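Long-range contacts in uncharacterized protein (Parabacteroides merdae, PDB 4R7F), which is of unknown function but is built from three immunoglobulin-like beta-sandwich domains and probably resembles type 9 secretion system plug proteins: residues P29-L33 / C134-P140; M237-N241 / V251-D256. One frame throughout, in Å; residues are numbered along the deposited sequence.

Overall arrangement
Contact 1 comes first along the chain and closes before contact 2 opens. It brings P29-L33 against C134-P140, 101 residues apart at their closest ends, and so ties together early and late strands of the first domain, within the region related to the type 9 secretion system plug family. Contact 2 is local, a bulged beta hairpin made by 239-245 and 248-253. The two share neither strand nor sheet: their centres lie 38 Å apart, their nearest atoms about 23 Å apart, on opposite sides of the chain's centre. They are therefore separate pieces of beta pairing in a chain of immunoglobulin-like sandwiches, one parallel and long in sequence, the other antiparallel and short.

Contact 1: residues P29-L33 / C134-P140; sequences PYIAL and CFSVVEP
Val-137 pushes one methyl, CG1, into the hollow formed by CA, CB and CD1 of Leu-33, coming within 3.6 Å of Leu-33 CA. With CG1 anti to the backbone N (chi1 172°), its other methyl, CG2, faces CG1 of Ile-31 on the same face of the sheet. Tyr-30, Ala-32, Ser-136 and Val-138 occupy the other face. There the bumps are small: Tyr-30 CB sits 3.3 Å from Ser-136 O, and Val-138 CG1 rests 3.4 Å from Ile-31 O. The phenol ring of Tyr-30 leads away instead, its OH bonding to Thr-395 of strand 389-397.

The strands run parallel, and the backbone does the joining. Pro-29 O takes the N-H of Ser-136, Ile-31 N gives to Ser-136 O, Ile-31 O accepts from Val-138 N at 2.7 Å, and Leu-33 N reaches Val-138 O. A water donates to both Pro-29 O and Ser-136 OG; that hydroxyl also bonds to Asn-115. The move of 30-32 to pair alongside 129-138 resembles the A' to G pairing of immunoglobulin folds. Four backbone bonds thus join the strands; packing on the Ile-31/Val-137 face is apolar, the opposite face mixed, its Ser-136 and Tyr-30 hydroxyls bonded to Asn-115 and Thr-395.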
loop_
_atom_site.group_PDB
_atom_site.type_symbol
_atom_site.label_atom_id
_atom_site.label_comp_id
_atom_site.label_asym_id
_atom_site.label_seq_id
_atom_site.Cartn_x
_atom_site.Cartn_y
_atom_site.Cartn_z
ATOM N N PRO A 29 -10.465 -9.942 -6.438
ATOM C CA PRO A 29 -11.664 -10.759 -6.632
ATOM C C PRO A 29 -11.705 -11.976 -5.713
ATOM O O PRO A 29 -11.729 -13.103 -6.187
ATOM C CB PRO A 29 -11.533 -11.180 -8.101
ATOM C CG PRO A 29 -10.039 -11.309 -8.303
ATOM C CD PRO A 29 -9.408 -10.268 -7.426
ATOM N N TYR A 30 -11.625 -11.737 -4.414
ATOM C CA TYR A 30 -11.871 -12.767 -3.426
ATOM C C TYR A 30 -12.487 -12.213 -2.158
ATOM O O TYR A 30 -12.264 -11.039 -1.769
ATOM C CB TYR A 30 -10.602 -13.587 -3.094
ATOM C CG TYR A 30 -9.367 -12.796 -2.751
ATOM C CD1 TYR A 30 -9.147 -12.320 -1.463
ATOM C CD2 TYR A 30 -8.388 -12.555 -3.711
ATOM C CE1 TYR A 30 -7.988 -11.593 -1.140
ATOM C CE2 TYR A 30 -7.227 -11.828 -3.408
ATOM C CZ TYR A 30 -7.030 -11.334 -2.126
ATOM O OH TYR A 30 -5.862 -10.647 -1.829
ATOM N N ILE A 31 -13.255 -13.094 -1.517
ATOM C CA ILE A 31 -13.826 -12.857 -0.201
ATOM C C ILE A 31 -13.685 -14.082 0.707
ATOM O O ILE A 31 -13.415 -15.192 0.248
ATOM C CB ILE A 31 -15.299 -12.463 -0.315
ATOM C CG1 ILE A 31 -16.115 -13.541 -1.020
ATOM C CG2 ILE A 31 -15.411 -11.170 -1.110
ATOM C CD1 ILE A 31 -17.619 -13.298 -0.985
ATOM N N ALA A 32 -13.850 -13.868 2.008
ATOM C CA ALA A 32 -13.783 -14.959 2.985
ATOM C C ALA A 32 -15.124 -15.629 3.091
ATOM O O ALA A 32 -16.141 -14.951 3.032
ATOM C CB ALA A 32 -13.377 -14.434 4.348
ATOM N N LEU A 33 -15.110 -16.960 3.236
ATOM C CA LEU A 33 -16.319 -17.788 3.335
ATOM C C LEU A 33 -17.257 -17.368 4.484
ATOM O O LEU A 33 -18.463 -17.177 4.279
ATOM C CB LEU A 33 -15.898 -19.244 3.521
ATOM C CG LEU A 33 -16.981 -20.290 3.681
ATOM C CD1 LEU A 33 -17.820 -20.401 2.422
ATOM C CD2 LEU A 33 -16.316 -21.615 3.997
ATOM N N CYS A 134 -15.682 -14.347 -12.583
ATOM C CA CYS A 134 -14.959 -15.299 -11.746
ATOM C C CYS A 134 -14.392 -14.614 -10.495
ATOM O O CYS A 134 -13.829 -13.521 -10.589
ATOM C CB CYS A 134 -13.790 -15.891 -12.541
ATOM S SG CYS A 134 -14.222 -17.133 -13.754
ATOM N N PHE A 135 -14.525 -15.281 -9.346
ATOM C CA PHE A 135 -14.014 -14.804 -8.069
ATOM C C PHE A 135 -13.741 -16.014 -7.191
ATOM O O PHE A 135 -14.158 -17.146 -7.496
ATOM C CB PHE A 135 -15.001 -13.848 -7.373
ATOM C CG PHE A 135 -16.308 -14.486 -7.000
ATOM C CD1 PHE A 135 -17.368 -14.498 -7.894
ATOM C CD2 PHE A 135 -16.473 -15.102 -5.762
ATOM C CE1 PHE A 135 -18.567 -15.116 -7.561
ATOM C CE2 PHE A 135 -17.661 -15.734 -5.421
ATOM C CZ PHE A 135 -18.710 -15.736 -6.324
ATOM N N SER A 136 -13.026 -15.786 -6.107
ATOM C CA SER A 136 -12.701 -16.881 -5.224
ATOM C C SER A 136 -13.202 -16.614 -3.806
ATOM O O SER A 136 -13.333 -15.461 -3.373
ATOM C CB SER A 136 -11.193 -17.095 -5.201
ATOM O OG SER A 136 -10.680 -17.474 -6.475
ATOM N N VAL A 137 -13.435 -17.701 -3.095
ATOM C CA VAL A 137 -13.897 -17.661 -1.731
ATOM C C VAL A 137 -12.906 -18.407 -0.866
ATOM O O VAL A 137 -12.668 -19.616 -1.089
ATOM C CB VAL A 137 -15.250 -18.344 -1.626
ATOM C CG1 VAL A 137 -15.654 -18.492 -0.172
ATOM C CG2 VAL A 137 -16.288 -17.551 -2.415
ATOM N N VAL A 138 -12.301 -17.680 0.090
ATOM C CA VAL A 138 -11.234 -18.225 0.949
ATOM C C VAL A 138 -11.745 -18.560 2.372
ATOM O O VAL A 138 -12.579 -17.845 2.917
ATOM C CB VAL A 138 -9.980 -17.302 0.970
ATOM C CG1 VAL A 138 -10.276 -15.873 1.413
ATOM C CG2 VAL A 138 -8.878 -17.890 1.828
ATOM N N GLU A 139 -11.301 -19.701 2.898
ATOM C CA GLU A 139 -11.390 -20.043 4.330
ATOM C C GLU A 139 -9.991 -19.910 4.878
ATOM O O GLU A 139 -9.175 -20.802 4.744
ATOM C CB GLU A 139 -11.961 -21.454 4.568
ATOM C CG GLU A 139 -11.337 -22.558 3.722
ATOM C CD GLU A 139 -11.978 -23.925 3.907
ATOM O OE1 GLU A 139 -12.128 -24.340 5.068
ATOM O OE2 GLU A 139 -12.290 -24.589 2.884
ATOM N N PRO A 140 -9.687 -18.757 5.451
ATOM C CA PRO A 140 -8.297 -18.415 5.697
ATOM C C PRO A 140 -7.712 -19.083 6.935
ATOM O O PRO A 140 -7.563 -18.472 7.972
ATOM C CB PRO A 140 -8.352 -16.892 5.872
ATOM C CG PRO A 140 -9.708 -16.663 6.469
ATOM C CD PRO A 140 -10.606 -17.641 5.754
HETATM O O HOH W 1 -10.160 -15.133 -7.859
#

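Contact 2: residues M237-N241 / V251-D256; sequences MHVEN and VELMTD
Met-254, here a selenomethionine, lays its side chain across His-238 and on toward the strand that follows. Its CB stands over the face of the imidazole, 3.9 Å from the ring centroid, in a CH-pi contact 11° off the ring normal. CG comes next, 3.4 Å from Glu-240 OE1, the Glu-240 side chain crossing that of Met-254 at about a right angle. The selenium approaches the imidazole obliquely and lies 3.9 Å from His-238 CA. Because the chain is extended beyond CG, the terminal CE carries on to Val-239 O, 3.8 Å away. The backbone seconds this overlap: Met-254 N donates to His-238 O, from above the carbonyl plane.

At the imidazole edge, His-238 NE2 gives its N-H to Asp-256 OD1 at 2.6 Å, on the syn side but 26° out of the carboxylate plane, although the ring and carboxylate planes are only 8° apart. Asp-256 OD2 is held by the hydroxyls of Tyr-346 and Tyr-348, so this second shell fixes the carboxylate that fixes the ring. Further along, Glu-240 N bonds to Glu-252 O at 2.8 Å, and Asn-241 N makes a weak second bond to the same oxygen; Glu-240 and Asn-241 thus both face Glu-252 in a classic beta bulge. Glu-252 N returns a bond to Asn-241 O, and a water links Asn-241 ND2 to Glu-252 OE1.

On the buried side, Val-239 CG2 meets Val-251 CG1 at 3.7 Å, and Leu-253 continues that apolar layer. Val-251 and Leu-253 also pack on strand 290-298, the other neighbour of 248-253, while Leu-253 touches Met-227 of strand 225-228; within this chain, 239-245 forms the outermost strand of the mixed sheet.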
loop_
_atom_site.group_PDB
_atom_site.type_symbol
_atom_site.label_atom_id
_atom_site.label_comp_id
_atom_site.label_asym_id
_atom_site.label_seq_id
_atom_site.Cartn_x
_atom_site.Cartn_y
_atom_site.Cartn_z
HETATM N N MSE A 237 -6.713 13.672 -19.596
HETATM C CA MSE A 237 -5.356 13.146 -19.582
HETATM C C MSE A 237 -5.177 12.237 -20.754
HETATM O O MSE A 237 -5.953 11.293 -20.950
HETATM C CB MSE A 237 -5.181 12.355 -18.295
HETATM C CG MSE A 237 -3.828 11.636 -18.175
HETATM SE SE MSE A 237 -3.830 10.633 -16.484
HETATM C CE MSE A 237 -3.800 12.067 -15.117
ATOM N N HIS A 238 -4.137 12.511 -21.529
ATOM C CA HIS A 238 -3.750 11.708 -22.681
ATOM C C HIS A 238 -4.753 11.752 -23.809
ATOM O O HIS A 238 -4.733 10.899 -24.684
ATOM C CB HIS A 238 -3.452 10.255 -22.271
ATOM C CG HIS A 238 -2.432 9.588 -23.129
ATOM N ND1 HIS A 238 -1.129 10.034 -23.219
ATOM C CD2 HIS A 238 -2.517 8.500 -23.939
ATOM C CE1 HIS A 238 -0.446 9.231 -24.023
ATOM N NE2 HIS A 238 -1.271 8.296 -24.473
ATOM N N VAL A 239 -5.599 12.771 -23.830
ATOM C CA VAL A 239 -6.568 12.909 -24.925
ATOM C C VAL A 239 -6.205 14.063 -25.843
ATOM O O VAL A 239 -6.037 15.179 -25.389
ATOM C CB VAL A 239 -7.958 13.145 -24.356
ATOM C CG1 VAL A 239 -8.916 13.592 -25.451
ATOM C CG2 VAL A 239 -8.435 11.878 -23.632
ATOM N N GLU A 240 -6.115 13.787 -27.136
ATOM C CA GLU A 240 -5.653 14.754 -28.145
ATOM C C GLU A 240 -6.840 15.589 -28.635
ATOM O O GLU A 240 -6.694 16.756 -28.934
ATOM C CB GLU A 240 -4.996 13.999 -29.310
ATOM C CG GLU A 240 -4.366 14.833 -30.418
ATOM C CD GLU A 240 -3.139 15.623 -29.963
ATOM O OE1 GLU A 240 -2.252 15.050 -29.284
ATOM O OE2 GLU A 240 -3.051 16.830 -30.303
ATOM N N ASN A 241 -8.019 14.979 -28.691
ATOM C CA ASN A 241 -9.196 15.639 -29.202
ATOM C C ASN A 241 -10.407 14.743 -29.049
ATOM O O ASN A 241 -10.310 13.515 -29.079
ATOM C CB ASN A 241 -9.015 15.996 -30.687
ATOM C CG ASN A 241 -10.150 16.867 -31.230
ATOM O OD1 ASN A 241 -10.531 17.892 -30.645
ATOM N ND2 ASN A 241 -10.712 16.438 -32.348
ATOM N N VAL A 251 -13.128 9.699 -28.920
ATOM C CA VAL A 251 -11.947 10.160 -28.231
ATOM C C VAL A 251 -10.660 9.735 -28.918
ATOM O O VAL A 251 -10.317 8.556 -28.899
ATOM C CB VAL A 251 -11.910 9.613 -26.821
ATOM C CG1 VAL A 251 -10.733 10.239 -26.072
ATOM C CG2 VAL A 251 -13.247 9.864 -26.132
ATOM N N GLU A 252 -9.937 10.697 -29.497
ATOM C CA GLU A 252 -8.630 10.419 -30.072
ATOM C C GLU A 252 -7.600 10.549 -28.957
ATOM O O GLU A 252 -7.376 11.635 -28.434
ATOM C CB GLU A 252 -8.315 11.371 -31.236
ATOM C CG GLU A 252 -7.232 10.852 -32.192
ATOM C CD GLU A 252 -6.381 11.968 -32.821
ATOM O OE1 GLU A 252 -6.773 13.142 -32.694
ATOM O OE2 GLU A 252 -5.320 11.682 -33.439
ATOM N N LEU A 253 -6.997 9.430 -28.570
ATOM C CA LEU A 253 -5.965 9.455 -27.578
ATOM C C LEU A 253 -4.692 9.917 -28.261
ATOM O O LEU A 253 -4.480 9.687 -29.455
ATOM C CB LEU A 253 -5.721 8.068 -26.974
ATOM C CG LEU A 253 -6.818 7.389 -26.180
ATOM C CD1 LEU A 253 -6.397 6.003 -25.672
ATOM C CD2 LEU A 253 -7.159 8.249 -25.022
HETATM N N MSE A 254 -3.850 10.567 -27.473
HETATM C CA MSE A 254 -2.514 10.931 -27.884
HETATM C C MSE A 254 -1.780 9.680 -28.248
HETATM O O MSE A 254 -2.107 8.579 -27.786
HETATM C CB MSE A 254 -1.798 11.610 -26.727
HETATM C CG MSE A 254 -2.341 13.031 -26.490
HETATM SE SE MSE A 254 -1.378 13.788 -24.948
HETATM C CE MSE A 254 -2.239 15.562 -25.067
ATOM N N THR A 255 -0.793 9.852 -29.111
ATOM C CA THR A 255 -0.054 8.749 -29.673
ATOM C C THR A 255 0.851 8.128 -28.617
ATOM O O THR A 255 1.482 8.832 -27.831
ATOM C CB THR A 255 0.733 9.210 -30.906
ATOM O OG1 THR A 255 -0.211 9.626 -31.888
ATOM C CG2 THR A 255 1.581 8.082 -31.501
ATOM N N ASP A 256 0.857 6.803 -28.590
ATOM C CA ASP A 256 1.715 6.064 -27.679
ATOM C C ASP A 256 2.944 5.579 -28.427
ATOM O O ASP A 256 2.850 5.317 -29.617
ATOM C CB ASP A 256 0.956 4.870 -27.084
ATOM C CG ASP A 256 -0.189 5.289 -26.167
ATOM O OD1 ASP A 256 0.020 6.252 -25.411
ATOM O OD2 ASP A 256 -1.269 4.623 -26.156
HETATM O O HOH W 2 -0.392 12.606 -30.102
HETATM O O HOH W 3 -9.844 13.670 -33.516
#